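Local coordinates for 6-phosphogluconate dehydrogenase (Decarboxylating) (Geobacter metallireducens, PDB 4E21), which probably catalyses the NADP-dependent oxidative decarboxylation of 6-phosphogluconate in the pentose phosphate pathway, at residues T102-G115 / R125-V139. Numbering follows the deposited sequence.
Sequences TPLLAANDIVIDGG and RADQMRAQGITYVDV
D113 lays its CB against the hydroxyl of Y136 (CB to OH 3.1 Å) and turns its buried carboxylate toward R125. With CG anti to the backbone N (chi1 178°), OD2 comes to the R125 side. D113 OD2 makes a long salt bridge to R125 NH1 (3.9 Å) and is hydrogen-bonded to S117. R125 pairs more firmly with D95. D113 OD1 closes an Asx turn onto G115 N. An asparagine here would probably weaken the hold on R125, leaving its guanidinium without this negative charge. R125 CB rests on one Y136 ring face, offset toward the rim. V111 divides its branches: CG1 meets Y136 CE1 at 4.0 Å, CG2 meets selenomethionine M129 CE at 3.8 Å. Strands 110-113 and 135-139 pair in parallel, and the hydrogen bond from V137 N to V111 O is nearly straight (N-H...O 179°). G133 is the C-prime residue of a Schellman motif after helix 119-130, and its O accepts from N108 N at 2.7 Å. The contact closes a beta-alpha-beta unit of the Rossmann-type NAD-binding domain. Helices 94-101 and 119-130 cover the V111, D113 and Y136 face, helix 160-165 packs on I110 and T135, and strand 84-87 flanks strand 110-113.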
ATOM      1  N   THR B 102     -22.585 -38.531   9.754  1.00 33.47           N
ATOM      2  CA  THR B 102     -22.799 -39.119   8.433  1.00 33.47           C
ATOM      3  C   THR B 102     -23.252 -40.606   8.428  1.00 35.24           C
ATOM      4  O   THR B 102     -24.092 -40.987   7.602  1.00 34.05           O
ATOM      5  CB  THR B 102     -21.575 -38.886   7.515  1.00 34.65           C
ATOM      6  OG1 THR B 102     -21.480 -37.489   7.220  1.00 35.49           O
ATOM      7  CG2 THR B 102     -21.692 -39.663   6.207  1.00 32.51           C
ATOM      8  N   PRO B 103     -22.713 -41.438   9.345  1.00 34.97           N
ATOM      9  CA  PRO B 103     -23.179 -42.834   9.464  1.00 34.33           C
ATOM     10  C   PRO B 103     -24.657 -42.975   9.818  1.00 34.58           C
ATOM     11  O   PRO B 103     -25.221 -44.039   9.577  1.00 35.13           O
ATOM     12  CB  PRO B 103     -22.316 -43.402  10.594  1.00 35.19           C
ATOM     13  CG  PRO B 103     -21.046 -42.563  10.554  1.00 35.75           C
ATOM     14  CD  PRO B 103     -21.518 -41.178  10.173  1.00 35.41           C
ATOM     15  N   LEU B 104     -25.271 -41.934  10.377  1.00 34.26           N
ATOM     16  CA  LEU B 104     -26.707 -41.944  10.652  1.00 33.33           C
ATOM     17  C   LEU B 104     -27.525 -41.316   9.532  1.00 33.58           C
ATOM     18  O   LEU B 104     -28.747 -41.376   9.557  1.00 34.70           O
ATOM     19  CB  LEU B 104     -27.052 -41.224  11.962  1.00 36.11           C
ATOM     20  CG  LEU B 104     -26.700 -41.801  13.345  1.00 39.66           C
ATOM     21  CD1 LEU B 104     -26.220 -43.233  13.244  1.00 35.30           C
ATOM     22  CD2 LEU B 104     -25.647 -40.910  14.054  1.00 40.70           C
ATOM     23  N   LEU B 105     -26.863 -40.696   8.559  1.00 32.76           N
ATOM     24  CA  LEU B 105     -27.590 -40.001   7.493  1.00 32.99           C
ATOM     25  C   LEU B 105     -27.861 -40.964   6.336  1.00 31.86           C
ATOM     26  O   LEU B 105     -27.401 -42.110   6.346  1.00 29.01           O
ATOM     27  CB  LEU B 105     -26.835 -38.755   6.999  1.00 30.30           C
ATOM     28  CG  LEU B 105     -26.618 -37.598   7.987  1.00 32.78           C
ATOM     29  CD1 LEU B 105     -25.839 -36.445   7.346  1.00 31.15           C
ATOM     30  CD2 LEU B 105     -27.934 -37.092   8.538  1.00 28.98           C
ATOM     31  N   ALA B 106     -28.595 -40.492   5.337  1.00 29.10           N
ATOM     32  CA  ALA B 106     -29.017 -41.370   4.261  1.00 29.28           C
ATOM     33  C   ALA B 106     -28.936 -40.657   2.930  1.00 28.83           C
ATOM     34  O   ALA B 106     -29.026 -39.424   2.865  1.00 29.15           O
ATOM     35  CB  ALA B 106     -30.442 -41.855   4.521  1.00 28.14           C
ATOM     36  N   ALA B 107     -28.773 -41.432   1.867  1.00 26.34           N
ATOM     37  CA  ALA B 107     -28.804 -40.895   0.517  1.00 30.25           C
ATOM     38  C   ALA B 107     -30.012 -39.957   0.284  1.00 30.94           C
ATOM     39  O   ALA B 107     -31.118 -40.197   0.766  1.00 31.24           O
ATOM     40  CB  ALA B 107     -28.753 -42.023  -0.517  1.00 25.52           C
ATOM     41  N   ASN B 108     -29.767 -38.868  -0.436  1.00 31.97           N
ATOM     42  CA  ASN B 108     -30.775 -37.835  -0.689  1.00 34.13           C
ATOM     43  C   ASN B 108     -30.962 -36.845   0.463  1.00 31.49           C
ATOM     44  O   ASN B 108     -31.680 -35.861   0.325  1.00 33.47           O
ATOM     45  CB  ASN B 108     -32.111 -38.449  -1.158  1.00 37.23           C
ATOM     46  CG  ASN B 108     -32.000 -39.093  -2.559  1.00 41.41           C
ATOM     47  OD1 ASN B 108     -31.052 -38.830  -3.321  1.00 42.51           O
ATOM     48  ND2 ASN B 108     -32.962 -39.938  -2.893  1.00 41.96           N
ATOM     49  N   ASP B 109     -30.315 -37.091   1.595  1.00 28.70           N
ATOM     50  CA  ASP B 109     -30.185 -36.037   2.598  1.00 31.22           C
ATOM     51  C   ASP B 109     -29.328 -34.878   2.064  1.00 30.88           C
ATOM     52  O   ASP B 109     -28.484 -35.059   1.176  1.00 28.11           O
ATOM     53  CB  ASP B 109     -29.556 -36.561   3.891  1.00 30.17           C
ATOM     54  CG  ASP B 109     -30.516 -37.405   4.720  1.00 31.98           C
ATOM     55  OD1 ASP B 109     -31.716 -37.500   4.360  1.00 29.31           O
ATOM     56  OD2 ASP B 109     -30.054 -37.960   5.747  1.00 32.64           O
ATOM     57  N   ILE B 110     -29.559 -33.697   2.626  1.00 29.85           N
ATOM     58  CA  ILE B 110     -28.799 -32.491   2.330  1.00 28.11           C
ATOM     59  C   ILE B 110     -28.194 -31.939   3.622  1.00 30.15           C
ATOM     60  O   ILE B 110     -28.897 -31.786   4.639  1.00 28.69           O
ATOM     61  CB  ILE B 110     -29.727 -31.384   1.769  1.00 29.36           C
ATOM     62  CG1 ILE B 110     -30.359 -31.812   0.455  1.00 29.20           C
ATOM     63  CG2 ILE B 110     -28.978 -30.033   1.614  1.00 26.79           C
ATOM     64  CD1 ILE B 110     -31.410 -30.835  -0.040  1.00 29.28           C
ATOM     65  N   VAL B 111     -26.898 -31.632   3.576  1.00 28.66           N
ATOM     66  CA  VAL B 111     -26.188 -31.008   4.693  1.00 26.49           C
ATOM     67  C   VAL B 111     -25.683 -29.631   4.257  1.00 26.38           C
ATOM     68  O   VAL B 111     -25.071 -29.470   3.199  1.00 25.30           O
ATOM     69  CB  VAL B 111     -25.007 -31.894   5.186  1.00 27.91           C
ATOM     70  CG1 VAL B 111     -24.236 -31.225   6.343  1.00 27.52           C
ATOM     71  CG2 VAL B 111     -25.512 -33.241   5.624  1.00 27.55           C
ATOM     72  N   ILE B 112     -25.976 -28.625   5.058  1.00 26.03           N
ATOM     73  CA  ILE B 112     -25.567 -27.276   4.739  1.00 27.03           C
ATOM     74  C   ILE B 112     -24.525 -26.800   5.742  1.00 27.22           C
ATOM     75  O   ILE B 112     -24.745 -26.910   6.948  1.00 29.64           O
ATOM     76  CB  ILE B 112     -26.773 -26.346   4.769  1.00 29.36           C
ATOM     77  CG1 ILE B 112     -27.831 -26.869   3.789  1.00 28.38           C
ATOM     78  CG2 ILE B 112     -26.349 -24.877   4.478  1.00 27.61           C
ATOM     79  CD1 ILE B 112     -29.219 -26.445   4.135  1.00 30.79           C
ATOM     80  N   ASP B 113     -23.387 -26.314   5.255  1.00 23.78           N
ATOM     81  CA  ASP B 113     -22.410 -25.644   6.131  1.00 25.31           C
ATOM     82  C   ASP B 113     -22.531 -24.135   5.922  1.00 26.10           C
ATOM     83  O   ASP B 113     -22.203 -23.600   4.854  1.00 24.24           O
ATOM     84  CB  ASP B 113     -20.991 -26.106   5.831  1.00 26.10           C
ATOM     85  CG  ASP B 113     -19.950 -25.403   6.695  1.00 28.83           C
ATOM     86  OD1 ASP B 113     -20.326 -24.706   7.654  1.00 29.66           O
ATOM     87  OD2 ASP B 113     -18.744 -25.563   6.415  1.00 30.95           O
ATOM     88  N   GLY B 114     -23.055 -23.461   6.932  1.00 28.95           N
ATOM     89  CA  GLY B 114     -23.350 -22.054   6.845  1.00 29.29           C
ATOM     90  C   GLY B 114     -22.341 -21.221   7.603  1.00 29.03           C
ATOM     91  O   GLY B 114     -22.471 -20.008   7.674  1.00 31.31           O
ATOM     92  N   GLY B 115     -21.327 -21.869   8.159  1.00 30.69           N
ATOM     93  CA  GLY B 115     -20.322 -21.162   8.931  1.00 29.86           C
ATOM     94  C   GLY B 115     -19.216 -20.600   8.058  1.00 31.53           C
ATOM     95  O   GLY B 115     -19.352 -20.511   6.836  1.00 29.64           O
ATOM     96  N   ARG B 125     -15.083 -31.772   1.104  1.00 30.99           N
ATOM     97  CA  ARG B 125     -16.220 -32.289   1.850  1.00 29.84           C
ATOM     98  C   ARG B 125     -17.377 -32.677   0.932  1.00 30.69           C
ATOM     99  O   ARG B 125     -18.031 -33.686   1.163  1.00 28.89           O
ATOM    100  CB  ARG B 125     -16.685 -31.266   2.888  1.00 27.47           C
ATOM    101  CG  ARG B 125     -15.773 -31.189   4.087  1.00 29.90           C
ATOM    102  CD  ARG B 125     -16.091 -29.990   4.948  1.00 28.12           C
ATOM    103  NE  ARG B 125     -15.084 -29.814   5.986  1.00 30.18           N
ATOM    104  CZ  ARG B 125     -14.785 -28.657   6.582  1.00 30.58           C
ATOM    105  NH1 ARG B 125     -15.408 -27.528   6.255  1.00 29.79           N
ATOM    106  NH2 ARG B 125     -13.851 -28.635   7.523  1.00 30.61           N
ATOM    107  N   ALA B 126     -17.640 -31.873  -0.101  1.00 30.12           N
ATOM    108  CA  ALA B 126     -18.786 -32.147  -0.961  1.00 30.32           C
ATOM    109  C   ALA B 126     -18.580 -33.478  -1.658  1.00 30.96           C
ATOM    110  O   ALA B 126     -19.533 -34.218  -1.869  1.00 30.01           O
ATOM    111  CB  ALA B 126     -19.011 -31.033  -1.979  1.00 25.33           C
ATOM    112  N   ASP B 127     -17.327 -33.763  -2.005  1.00 31.53           N
ATOM    113  CA  ASP B 127     -16.957 -34.994  -2.696  1.00 33.52           C
ATOM    114  C   ASP B 127     -17.105 -36.220  -1.821  1.00 34.34           C
ATOM    115  O   ASP B 127     -17.586 -37.268  -2.256  1.00 34.04           O
ATOM    116  CB  ASP B 127     -15.517 -34.918  -3.162  1.00 36.45           C
ATOM    117  CG  ASP B 127     -15.406 -34.385  -4.548  1.00 45.82           C
ATOM    118  OD1 ASP B 127     -16.323 -34.688  -5.347  1.00 51.76           O
ATOM    119  OD2 ASP B 127     -14.417 -33.668  -4.838  1.00 47.55           O
ATOM    120  N   GLN B 128     -16.661 -36.090  -0.585  1.00 31.26           N
ATOM    121  CA  GLN B 128     -16.813 -37.171   0.348  1.00 32.55           C
ATOM    122  C   GLN B 128     -18.287 -37.540   0.537  1.00 32.14           C
ATOM    123  O   GLN B 128     -18.654 -38.702   0.436  1.00 35.35           O
ATOM    124  CB  GLN B 128     -16.152 -36.798   1.666  1.00 32.09           C
ATOM    125  CG  GLN B 128     -14.642 -36.786   1.564  1.00 36.94           C
ATOM    126  CD  GLN B 128     -13.989 -36.290   2.853  1.00 47.05           C
ATOM    127  OE1 GLN B 128     -14.670 -36.077   3.875  1.00 46.23           O
ATOM    128  NE2 GLN B 128     -12.661 -36.104   2.814  1.00 44.14           N
HETATM  129  N   MSE B 129     -19.119 -36.544   0.798  1.00 30.93           N
HETATM  130  CA  MSE B 129     -20.522 -36.756   1.087  1.00 32.16           C
HETATM  131  C   MSE B 129     -21.268 -37.313  -0.126  1.00 33.33           C
HETATM  132  O   MSE B 129     -22.217 -38.078   0.034  1.00 30.34           O
HETATM  133  CB  MSE B 129     -21.185 -35.435   1.521  1.00 32.06           C
HETATM  134  CG  MSE B 129     -20.579 -34.802   2.750  1.00 31.33           C
HETATM  135 SE   MSE B 129     -20.784 -35.953   4.303  0.66 35.85          SE
HETATM  136  CE  MSE B 129     -22.609 -35.497   4.694  1.00 27.18           C
ATOM    137  N   ARG B 130     -20.865 -36.904  -1.330  1.00 31.29           N
ATOM    138  CA  ARG B 130     -21.585 -37.323  -2.520  1.00 31.41           C
ATOM    139  C   ARG B 130     -21.408 -38.823  -2.716  1.00 32.92           C
ATOM    140  O   ARG B 130     -22.307 -39.511  -3.196  1.00 34.33           O
ATOM    141  CB  ARG B 130     -21.095 -36.573  -3.752  1.00 35.04           C
ATOM    142  CG  ARG B 130     -21.941 -36.859  -4.987  1.00 37.62           C
ATOM    143  CD  ARG B 130     -21.354 -36.211  -6.223  1.00 44.93           C
ATOM    144  NE  ARG B 130     -19.897 -36.323  -6.210  1.00 52.09           N
ATOM    145  CZ  ARG B 130     -19.109 -36.008  -7.235  1.00 57.23           C
ATOM    146  NH1 ARG B 130     -19.643 -35.569  -8.374  1.00 57.93           N
ATOM    147  NH2 ARG B 130     -17.788 -36.135  -7.125  1.00 53.15           N
ATOM    148  N   ALA B 131     -20.237 -39.321  -2.340  1.00 31.49           N
ATOM    149  CA  ALA B 131     -19.954 -40.748  -2.383  1.00 35.57           C
ATOM    150  C   ALA B 131     -20.941 -41.530  -1.512  1.00 34.27           C
ATOM    151  O   ALA B 131     -21.013 -42.737  -1.601  1.00 36.32           O
ATOM    152  CB  ALA B 131     -18.520 -41.021  -1.934  1.00 32.71           C
ATOM    153  N   GLN B 132     -21.698 -40.844  -0.665  1.00 34.35           N
ATOM    154  CA  GLN B 132     -22.706 -41.519   0.153  1.00 32.04           C
ATOM    155  C   GLN B 132     -24.099 -41.041  -0.189  1.00 31.74           C
ATOM    156  O   GLN B 132     -25.035 -41.213   0.597  1.00 29.19           O
ATOM    157  CB  GLN B 132     -22.450 -41.283   1.624  1.00 32.43           C
ATOM    158  CG  GLN B 132     -21.055 -41.664   2.038  1.00 36.71           C
ATOM    159  CD  GLN B 132     -20.995 -42.084   3.482  1.00 40.56           C
ATOM    160  OE1 GLN B 132     -21.935 -42.692   4.008  1.00 38.95           O
ATOM    161  NE2 GLN B 132     -19.888 -41.748   4.147  1.00 45.30           N
ATOM    162  N   GLY B 133     -24.225 -40.450  -1.375  1.00 29.51           N
ATOM    163  CA  GLY B 133     -25.512 -40.020  -1.877  1.00 30.92           C
ATOM    164  C   GLY B 133     -26.058 -38.799  -1.159  1.00 30.91           C
ATOM    165  O   GLY B 133     -27.242 -38.489  -1.269  1.00 31.03           O
ATOM    166  N   ILE B 134     -25.191 -38.104  -0.427  1.00 30.25           N
ATOM    167  CA  ILE B 134     -25.599 -36.918   0.329  1.00 28.84           C
ATOM    168  C   ILE B 134     -25.125 -35.613  -0.321  1.00 27.56           C
ATOM    169  O   ILE B 134     -23.955 -35.464  -0.665  1.00 27.64           O
ATOM    170  CB  ILE B 134     -25.096 -36.992   1.773  1.00 29.45           C
ATOM    171  CG1 ILE B 134     -25.800 -38.143   2.497  1.00 29.52           C
ATOM    172  CG2 ILE B 134     -25.349 -35.664   2.496  1.00 27.99           C
ATOM    173  CD1 ILE B 134     -25.131 -38.571   3.773  1.00 30.58           C
ATOM    174  N   THR B 135     -26.036 -34.661  -0.475  1.00 26.10           N
ATOM    175  CA  THR B 135     -25.691 -33.426  -1.153  1.00 27.86           C
ATOM    176  C   THR B 135     -25.200 -32.365  -0.169  1.00 28.73           C
ATOM    177  O   THR B 135     -25.898 -31.990   0.783  1.00 28.77           O
ATOM    178  CB  THR B 135     -26.817 -32.921  -2.068  1.00 27.42           C
ATOM    179  OG1 THR B 135     -27.180 -33.969  -2.981  1.00 33.34           O
ATOM    180  CG2 THR B 135     -26.342 -31.737  -2.870  1.00 27.65           C
ATOM    181  N   TYR B 136     -23.971 -31.920  -0.385  1.00 27.15           N
ATOM    182  CA  TYR B 136     -23.340 -30.960   0.523  1.00 29.05           C
ATOM    183  C   TYR B 136     -23.394 -29.520  -0.018  1.00 25.87           C
ATOM    184  O   TYR B 136     -22.844 -29.228  -1.085  1.00 24.80           O
ATOM    185  CB  TYR B 136     -21.895 -31.378   0.805  1.00 26.11           C
ATOM    186  CG  TYR B 136     -21.231 -30.639   1.956  1.00 27.62           C
ATOM    187  CD1 TYR B 136     -21.514 -30.975   3.283  1.00 28.02           C
ATOM    188  CD2 TYR B 136     -20.294 -29.631   1.722  1.00 26.60           C
ATOM    189  CE1 TYR B 136     -20.895 -30.320   4.337  1.00 27.42           C
ATOM    190  CE2 TYR B 136     -19.675 -28.976   2.772  1.00 26.33           C
ATOM    191  CZ  TYR B 136     -19.983 -29.328   4.074  1.00 26.50           C
ATOM    192  OH  TYR B 136     -19.383 -28.683   5.123  1.00 32.21           O
ATOM    193  N   VAL B 137     -24.053 -28.636   0.735  1.00 25.75           N
ATOM    194  CA  VAL B 137     -24.286 -27.250   0.324  1.00 24.24           C
ATOM    195  C   VAL B 137     -23.557 -26.230   1.211  1.00 25.01           C
ATOM    196  O   VAL B 137     -23.679 -26.268   2.441  1.00 24.81           O
ATOM    197  CB  VAL B 137     -25.795 -26.948   0.302  1.00 25.49           C
ATOM    198  CG1 VAL B 137     -26.058 -25.534  -0.181  1.00 23.79           C
ATOM    199  CG2 VAL B 137     -26.504 -27.941  -0.596  1.00 26.38           C
ATOM    200  N   ASP B 138     -22.780 -25.333   0.589  1.00 25.07           N
ATOM    201  CA  ASP B 138     -22.086 -24.280   1.338  1.00 24.71           C
ATOM    202  C   ASP B 138     -22.848 -22.962   1.282  1.00 24.14           C
ATOM    203  O   ASP B 138     -23.280 -22.514   0.219  1.00 24.83           O
ATOM    204  CB  ASP B 138     -20.610 -24.109   0.915  1.00 24.43           C
ATOM    205  CG  ASP B 138     -20.433 -23.881  -0.591  1.00 25.35           C
ATOM    206  OD1 ASP B 138     -20.567 -24.840  -1.383  1.00 26.21           O
ATOM    207  OD2 ASP B 138     -20.127 -22.742  -0.988  1.00 25.95           O
ATOM    208  N   VAL B 139     -23.054 -22.367   2.443  1.00 22.33           N
ATOM    209  CA  VAL B 139     -23.720 -21.080   2.506  1.00 23.63           C
ATOM    210  C   VAL B 139     -22.852 -20.089   3.263  1.00 25.57           C
ATOM    211  O   VAL B 139     -22.524 -20.300   4.428  1.00 26.96           O
ATOM    212  CB  VAL B 139     -25.141 -21.166   3.142  1.00 23.98           C
ATOM    213  CG1 VAL B 139     -25.740 -19.772   3.322  1.00 25.26           C
ATOM    214  CG2 VAL B 139     -26.062 -22.007   2.278  1.00 23.03           C
TER